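Local coordinates for protein serpin B3 (Homo sapiens, PDB 4ZK3) that probably inhibits proteases as a member of the serpin family and, as the squamous cell carcinoma antigen SCCA-1, is linked to the psoriasis-associated Pso p27, at residues A332-T337 with A341-A346; F287-S292 with G385-P390. All coordinates share one frame; numbering follows the deposited sequence.

Contact 1: A332-T337 with A341-A346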
ATOM      1  N   ALA A 332       1.501   1.515   7.732  1.00 20.56           N
ATOM      2  CA  ALA A 332       2.547   1.202   6.761  1.00 20.59           C
ATOM      3  C   ALA A 332       3.893   1.749   7.214  1.00 20.08           C
ATOM      4  O   ALA A 332       3.958   2.764   7.927  1.00 19.43           O
ATOM      5  CB  ALA A 332       2.185   1.729   5.363  1.00 19.10           C
ATOM      6  N   PHE A 333       4.946   1.058   6.791  1.00 17.80           N
ATOM      7  CA  PHE A 333       6.347   1.319   7.179  1.00 18.66           C
ATOM      8  C   PHE A 333       7.253   1.130   5.972  1.00 19.91           C
ATOM      9  O   PHE A 333       7.096   0.152   5.214  1.00 19.85           O
ATOM     10  CB  PHE A 333       6.731   0.248   8.224  1.00 18.78           C
ATOM     11  CG  PHE A 333       8.219   0.185   8.554  1.00 19.95           C
ATOM     12  CD1 PHE A 333       9.110  -0.565   7.772  1.00 21.07           C
ATOM     13  CD2 PHE A 333       8.708   0.824   9.687  1.00 22.35           C
ATOM     14  CE1 PHE A 333      10.495  -0.609   8.068  1.00 22.23           C
ATOM     15  CE2 PHE A 333      10.089   0.732  10.039  1.00 23.17           C
ATOM     16  CZ  PHE A 333      10.970   0.012   9.220  1.00 21.88           C
ATOM     17  N   VAL A 334       8.215   2.024   5.766  1.00 17.50           N
ATOM     18  CA  VAL A 334       9.285   1.751   4.824  1.00 19.16           C
ATOM     19  C   VAL A 334      10.576   2.293   5.413  1.00 19.62           C
ATOM     20  O   VAL A 334      10.578   3.364   6.054  1.00 19.51           O
ATOM     21  CB  VAL A 334       9.005   2.408   3.412  1.00 17.89           C
ATOM     22  CG1 VAL A 334       8.807   3.905   3.511  1.00 17.26           C
ATOM     23  CG2 VAL A 334      10.034   2.020   2.366  1.00 18.31           C
ATOM     24  N   GLU A 335      11.656   1.572   5.163  1.00 20.50           N
ATOM     25  CA  GLU A 335      12.988   2.096   5.443  1.00 20.30           C
ATOM     26  C   GLU A 335      13.887   1.808   4.277  1.00 20.36           C
ATOM     27  O   GLU A 335      13.957   0.691   3.791  1.00 21.28           O
ATOM     28  CB  GLU A 335      13.604   1.465   6.713  1.00 22.95           C
ATOM     29  CG  GLU A 335      14.993   2.041   7.012  1.00 23.83           C
ATOM     30  CD  GLU A 335      15.568   1.680   8.354  1.00 28.77           C
ATOM     31  OE1 GLU A 335      15.154   0.673   8.944  1.00 27.63           O
ATOM     32  OE2 GLU A 335      16.463   2.426   8.790  1.00 33.50           O
ATOM     33  N   VAL A 336      14.642   2.812   3.887  1.00 21.20           N
ATOM     34  CA  VAL A 336      15.640   2.713   2.828  1.00 20.99           C
ATOM     35  C   VAL A 336      17.056   2.895   3.418  1.00 22.78           C
ATOM     36  O   VAL A 336      17.291   3.796   4.203  1.00 19.99           O
ATOM     37  CB  VAL A 336      15.265   3.810   1.780  1.00 23.40           C
ATOM     38  CG1 VAL A 336      16.393   4.148   0.820  1.00 25.05           C
ATOM     39  CG2 VAL A 336      14.028   3.336   1.017  1.00 22.01           C
ATOM     40  N   THR A 337      17.963   1.982   3.064  1.00 24.34           N
ATOM     41  CA  THR A 337      19.337   1.972   3.509  1.00 25.64           C
ATOM     42  C   THR A 337      20.204   1.767   2.280  1.00 26.14           C
ATOM     43  O   THR A 337      19.698   1.621   1.157  1.00 24.71           O
ATOM     44  CB  THR A 337      19.654   0.811   4.492  1.00 25.68           C
ATOM     45  OG1 THR A 337      19.686  -0.435   3.767  1.00 26.49           O
ATOM     46  CG2 THR A 337      18.625   0.754   5.620  1.00 24.30           C
ATOM     47  N   ALA A 341      15.828  -2.035   0.743  1.00 20.50           N
ATOM     48  CA  ALA A 341      14.663  -1.446   1.389  1.00 19.99           C
ATOM     49  C   ALA A 341      13.827  -2.523   2.026  1.00 18.56           C
ATOM     50  O   ALA A 341      13.929  -3.674   1.664  1.00 21.68           O
ATOM     51  CB  ALA A 341      13.871  -0.619   0.380  1.00 18.93           C
ATOM     52  N   GLU A 342      13.034  -2.131   2.998  1.00 19.17           N
ATOM     53  CA  GLU A 342      12.143  -3.005   3.701  1.00 19.97           C
ATOM     54  C   GLU A 342      10.869  -2.263   3.813  1.00 20.63           C
ATOM     55  O   GLU A 342      10.870  -1.080   4.246  1.00 19.26           O
ATOM     56  CB  GLU A 342      12.685  -3.300   5.121  1.00 22.99           C
ATOM     57  CG  GLU A 342      11.801  -4.211   5.971  1.00 21.39           C
ATOM     58  CD  GLU A 342      12.452  -4.542   7.344  1.00 26.81           C
ATOM     59  OE1 GLU A 342      13.327  -3.759   7.823  1.00 23.36           O
ATOM     60  OE2 GLU A 342      12.046  -5.565   7.952  1.00 24.06           O
ATOM     61  N   ALA A 343       9.769  -2.910   3.399  1.00 19.52           N
ATOM     62  CA  ALA A 343       8.503  -2.249   3.411  1.00 18.55           C
ATOM     63  C   ALA A 343       7.425  -3.196   3.897  1.00 17.81           C
ATOM     64  O   ALA A 343       7.467  -4.378   3.497  1.00 17.63           O
ATOM     65  CB  ALA A 343       8.156  -1.706   2.028  1.00 17.11           C
ATOM     66  N   ALA A 344       6.475  -2.661   4.672  1.00 15.92           N
ATOM     67  CA  ALA A 344       5.386  -3.443   5.248  1.00 16.99           C
ATOM     68  C   ALA A 344       4.158  -2.675   5.404  1.00 17.46           C
ATOM     69  O   ALA A 344       4.197  -1.477   5.603  1.00 20.85           O
ATOM     70  CB  ALA A 344       5.787  -4.003   6.616  1.00 17.43           C
ATOM     71  N   ALA A 345       3.005  -3.349   5.360  1.00 17.86           N
ATOM     72  CA  ALA A 345       1.728  -2.648   5.629  1.00 15.29           C
ATOM     73  C   ALA A 345       0.700  -3.633   6.018  1.00 15.97           C
ATOM     74  O   ALA A 345       0.865  -4.867   5.806  1.00 15.10           O
ATOM     75  CB  ALA A 345       1.274  -1.830   4.433  1.00 15.17           C
ATOM     76  N   ALA A 346      -0.366  -3.124   6.609  1.00 14.88           N
ATOM     77  CA  ALA A 346      -1.452  -3.990   6.880  1.00 16.06           C
ATOM     78  C   ALA A 346      -2.738  -3.200   6.931  1.00 16.24           C
ATOM     79  O   ALA A 346      -2.722  -2.000   7.243  1.00 16.56           O
ATOM     80  CB  ALA A 346      -1.223  -4.783   8.176  1.00 16.60           C
TER
HETATM   81  O   HOH W   1      15.099  -1.851   7.455  1.00 32.49           O
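Glu335 and Glu342 face each other as a hydrogen-bonded pair of an antiparallel hairpin, and their extended side chains leave the sheet on the same face, which they share with Phe333 and Ala344. The two OE1 atoms stay 4.9 Å apart, and a single water bridges them, donating to Glu335 OE1 at 2.9 Å and to Glu342 OE1 at 2.6 Å. The other carboxylate oxygen of Glu342 is hydrogen-bonded to Tyr181 OH, on the strand flanking 341-346, and Lys158 makes a long, weak ion pair with OE1. Next along the face, Phe333 has CG anti to its backbone N (chi1 169°), which carries the ring along the strands toward Glu342, where CE1 approaches the backbone O of Glu342 obliquely at 3.9 Å.

On the reverse face the partners are small. The methyls of Ala332 and Ala345 stand side by side, CB to CB at 3.8 Å. Val334 turns CG2 toward Ala343 CB at 4.2 Å. With CG1 anti to the backbone N (chi1 163°), Val336 turns CG2, anti to the carbonyl carbon, to Ala341 CB at 4.0 Å. Phe28 lies against Ala332 and Val334 from this side.

Between the faces, reciprocal N-H to O bonds join Phe333 with Ala344 and Glu335 with Glu342, while CA-H groups of the intervening residues lean on the same carbonyls. The alanine-rich strand 340-351 also pairs with strand 174-185, so it runs between two neighbours, consistent with a reactive-centre loop inserted as the central strand of serpin sheet A. The short alanine methyls let this strand pack closely on the buried face, whereas the shared water probably eases the proximity of the two carboxylates, and Tyr181, with Lys158 weakly, serves the buried Glu342.

Contact 2: F287-S292 with G385-P390; sequences FKVEES and GRFSSP
Phe287 and Phe387 bring their rings together where strand 276-294 passes the end of strand 380-387, and the contact across the two segments is wholly apolar. The aromatic pair is oblique: centroids lie 4.7 Å apart with the planes at 35°. Phe287 CG sits 3.9 Å above one face of the Phe387 ring, displaced toward its rim, and the side chains run antiparallel past one another. The closest touch is aliphatic on aromatic, Phe287 CB to Phe387 CE1 at 3.6 Å. Phe287 reaches this overlap because CG is held between its backbone N and carbonyl carbon (chi1 68°), while Phe387 extends with CG anti to the backbone N (chi1 -170°).

The second apolar contact is made by Val289. Its CG2 methyl comes to the edge of the Phe387 ring, close to the ring plane, 3.9 Å from CD1, so Phe387 is met over a face by one residue and at its rim by another.

Further rings extend the cluster: Phe371 lies edge-to-face with Phe287, and Phe200 edge-to-face with Phe387. Polar groups act at the periphery, where Arg386 forms a salt bridge with Glu258. With no polar bond between the segments, the serpin's sheet A and sheet B strands are held together here by shape and dispersion within a buried phenylalanine core.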
ATOM      1  N   PHE A 287      16.190   6.891   4.768  1.00 24.08           N
ATOM      2  CA  PHE A 287      14.978   7.429   5.358  1.00 23.44           C
ATOM      3  C   PHE A 287      14.056   6.327   5.871  1.00 23.80           C
ATOM      4  O   PHE A 287      14.136   5.163   5.436  1.00 23.22           O
ATOM      5  CB  PHE A 287      14.216   8.384   4.403  1.00 24.93           C
ATOM      6  CG  PHE A 287      13.584   7.722   3.166  1.00 22.58           C
ATOM      7  CD1 PHE A 287      12.281   7.232   3.204  1.00 24.64           C
ATOM      8  CD2 PHE A 287      14.230   7.714   1.989  1.00 20.14           C
ATOM      9  CE1 PHE A 287      11.679   6.737   2.046  1.00 24.12           C
ATOM     10  CE2 PHE A 287      13.678   7.197   0.846  1.00 21.60           C
ATOM     11  CZ  PHE A 287      12.394   6.690   0.866  1.00 22.82           C
ATOM     12  N   LYS A 288      13.152   6.731   6.741  1.00 26.73           N
ATOM     13  CA  LYS A 288      12.165   5.843   7.329  1.00 31.42           C
ATOM     14  C   LYS A 288      10.860   6.561   7.396  1.00 33.10           C
ATOM     15  O   LYS A 288      10.806   7.687   7.889  1.00 37.51           O
ATOM     16  CB  LYS A 288      12.624   5.486   8.732  1.00 37.97           C
ATOM     17  CG  LYS A 288      11.663   4.635   9.555  1.00 42.83           C
ATOM     18  CD  LYS A 288      12.229   4.300  10.920  1.00 46.92           C
ATOM     19  CE  LYS A 288      13.343   3.280  10.788  1.00 53.56           C
ATOM     20  NZ  LYS A 288      13.920   2.963  12.120  1.00 57.36           N
ATOM     21  N   VAL A 289       9.801   5.961   6.884  1.00 26.84           N
ATOM     22  CA  VAL A 289       8.495   6.540   7.016  1.00 26.04           C
ATOM     23  C   VAL A 289       7.526   5.532   7.673  1.00 25.21           C
ATOM     24  O   VAL A 289       7.426   4.376   7.228  1.00 21.53           O
ATOM     25  CB  VAL A 289       7.959   6.968   5.642  1.00 29.10           C
ATOM     26  CG1 VAL A 289       6.499   7.395   5.714  1.00 30.96           C
ATOM     27  CG2 VAL A 289       8.813   8.081   5.036  1.00 34.81           C
ATOM     28  N   GLU A 290       6.735   6.021   8.636  1.00 21.56           N
ATOM     29  CA  GLU A 290       5.758   5.239   9.309  1.00 24.93           C
ATOM     30  C   GLU A 290       4.477   6.022   9.380  1.00 24.51           C
ATOM     31  O   GLU A 290       4.457   7.110   9.916  1.00 27.21           O
ATOM     32  CB  GLU A 290       6.290   4.916  10.689  1.00 27.39           C
ATOM     33  CG  GLU A 290       7.645   4.254  10.654  1.00 31.24           C
ATOM     34  CD  GLU A 290       8.060   3.704  12.019  1.00 35.07           C
ATOM     35  OE1 GLU A 290       9.127   4.102  12.514  1.00 35.44           O
ATOM     36  OE2 GLU A 290       7.341   2.814  12.560  1.00 36.53           O
ATOM     37  N   GLU A 291       3.410   5.543   8.777  1.00 20.88           N
ATOM     38  CA  GLU A 291       2.164   6.285   8.859  1.00 23.10           C
ATOM     39  C   GLU A 291       0.958   5.389   9.110  1.00 22.18           C
ATOM     40  O   GLU A 291       0.949   4.194   8.719  1.00 23.09           O
ATOM     41  CB  GLU A 291       1.924   7.068   7.573  1.00 24.24           C
ATOM     42  CG  GLU A 291       3.031   8.032   7.143  1.00 26.99           C
ATOM     43  CD  GLU A 291       3.220   9.259   8.029  1.00 27.29           C
ATOM     44  OE1 GLU A 291       2.265   9.740   8.697  1.00 31.01           O
ATOM     45  OE2 GLU A 291       4.350   9.728   8.021  1.00 25.86           O
ATOM     46  N   SER A 292      -0.064   5.979   9.710  1.00 23.05           N
ATOM     47  CA  SER A 292      -1.352   5.341   9.970  1.00 26.50           C
ATOM     48  C   SER A 292      -2.521   6.047   9.304  1.00 24.99           C
ATOM     49  O   SER A 292      -2.534   7.235   9.233  1.00 24.37           O
ATOM     50  CB  SER A 292      -1.625   5.334  11.467  1.00 28.14           C
ATOM     51  OG  SER A 292      -0.618   4.605  12.132  1.00 32.22           O
ATOM     52  N   GLY A 385       4.244   6.357  -1.914  1.00 19.88           N
ATOM     53  CA  GLY A 385       4.569   7.325  -0.900  1.00 21.22           C
ATOM     54  C   GLY A 385       5.074   8.651  -1.355  1.00 21.99           C
ATOM     55  O   GLY A 385       5.436   8.849  -2.523  1.00 20.77           O
ATOM     56  N   ARG A 386       5.061   9.581  -0.408  1.00 21.34           N
ATOM     57  CA  ARG A 386       5.657  10.893  -0.592  1.00 22.67           C
ATOM     58  C   ARG A 386       6.552  11.172   0.598  1.00 21.84           C
ATOM     59  O   ARG A 386       6.126  10.999   1.778  1.00 22.29           O
ATOM     60  CB  ARG A 386       4.611  12.001  -0.635  1.00 23.57           C
ATOM     61  CG  ARG A 386       5.275  13.394  -0.581  1.00 25.76           C
ATOM     62  CD  ARG A 386       4.276  14.491  -0.607  1.00 25.44           C
ATOM     63  NE  ARG A 386       3.652  14.659   0.655  1.00 27.27           N
ATOM     64  CZ  ARG A 386       2.457  15.229   0.870  1.00 28.08           C
ATOM     65  NH1 ARG A 386       1.673  15.655  -0.108  1.00 27.60           N
ATOM     66  NH2 ARG A 386       2.037  15.362   2.116  1.00 28.13           N
ATOM     67  N   PHE A 387       7.794  11.493   0.298  1.00 21.24           N
ATOM     68  CA  PHE A 387       8.769  11.920   1.312  1.00 21.52           C
ATOM     69  C   PHE A 387       8.953  13.426   1.257  1.00 22.08           C
ATOM     70  O   PHE A 387       9.570  13.922   0.336  1.00 22.45           O
ATOM     71  CB  PHE A 387      10.117  11.299   1.029  1.00 22.66           C
ATOM     72  CG  PHE A 387      11.109  11.488   2.157  1.00 25.84           C
ATOM     73  CD1 PHE A 387      10.910  10.858   3.382  1.00 22.94           C
ATOM     74  CD2 PHE A 387      12.223  12.335   1.995  1.00 29.08           C
ATOM     75  CE1 PHE A 387      11.821  11.030   4.411  1.00 25.61           C
ATOM     76  CE2 PHE A 387      13.149  12.486   3.016  1.00 30.12           C
ATOM     77  CZ  PHE A 387      12.937  11.829   4.226  1.00 28.87           C
ATOM     78  N   SER A 388       8.400  14.141   2.235  1.00 25.95           N
ATOM     79  CA  SER A 388       8.425  15.585   2.302  1.00 27.23           C
ATOM     80  C   SER A 388       9.463  16.109   3.273  1.00 30.69           C
ATOM     81  O   SER A 388       9.952  17.224   3.109  1.00 31.28           O
ATOM     82  CB  SER A 388       7.053  16.080   2.771  1.00 32.24           C
ATOM     83  OG  SER A 388       6.055  15.714   1.813  1.00 34.67           O
ATOM     84  N   SER A 389       9.718  15.357   4.345  1.00 32.41           N
ATOM     85  CA  SER A 389      10.720  15.743   5.344  1.00 32.85           C
ATOM     86  C   SER A 389      11.191  14.599   6.199  1.00 31.24           C
ATOM     87  O   SER A 389      10.372  13.805   6.625  1.00 30.29           O
ATOM     88  CB  SER A 389      10.138  16.773   6.315  1.00 31.90           C
ATOM     89  OG  SER A 389      11.118  17.112   7.301  1.00 29.78           O
ATOM     90  N   PRO A 390      12.493  14.569   6.536  1.00 31.52           N
ATOM     91  CA  PRO A 390      12.826  13.739   7.690  1.00 34.09           C
ATOM     92  C   PRO A 390      12.235  14.325   8.971  1.00 35.69           C
ATOM     93  O   PRO A 390      11.720  15.443   9.023  1.00 31.26           O
ATOM     94  CB  PRO A 390      14.358  13.760   7.739  1.00 35.54           C
ATOM     95  CG  PRO A 390      14.748  15.007   7.046  1.00 36.28           C
ATOM     96  CD  PRO A 390      13.615  15.428   6.133  1.00 35.74           C
ATOM     97  OXT PRO A 390      12.217  13.650   9.994  1.00 36.87           O
TER

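How the contacts relate
From the N terminus, the chain first passes through 287-292, goes on to the hairpin of 332-337 and 341-346, and finishes at 385-390. Contact 1 closes a tight turn of three residues; contact 2 closes a loop of 92 residues that contains the whole hairpin, so the two are nested and do not cross. Strand 325-336 links them, since it pairs with 340-351 on one side and with 276-294 on the other, with probable backbone bonds Val334 O to Val289 N and Val336 N to Phe287 O. Contact 1 thus builds sheet A laterally, while contact 2 fastens its neighbouring strand to the C-terminal end of the chain, on strand 380-387.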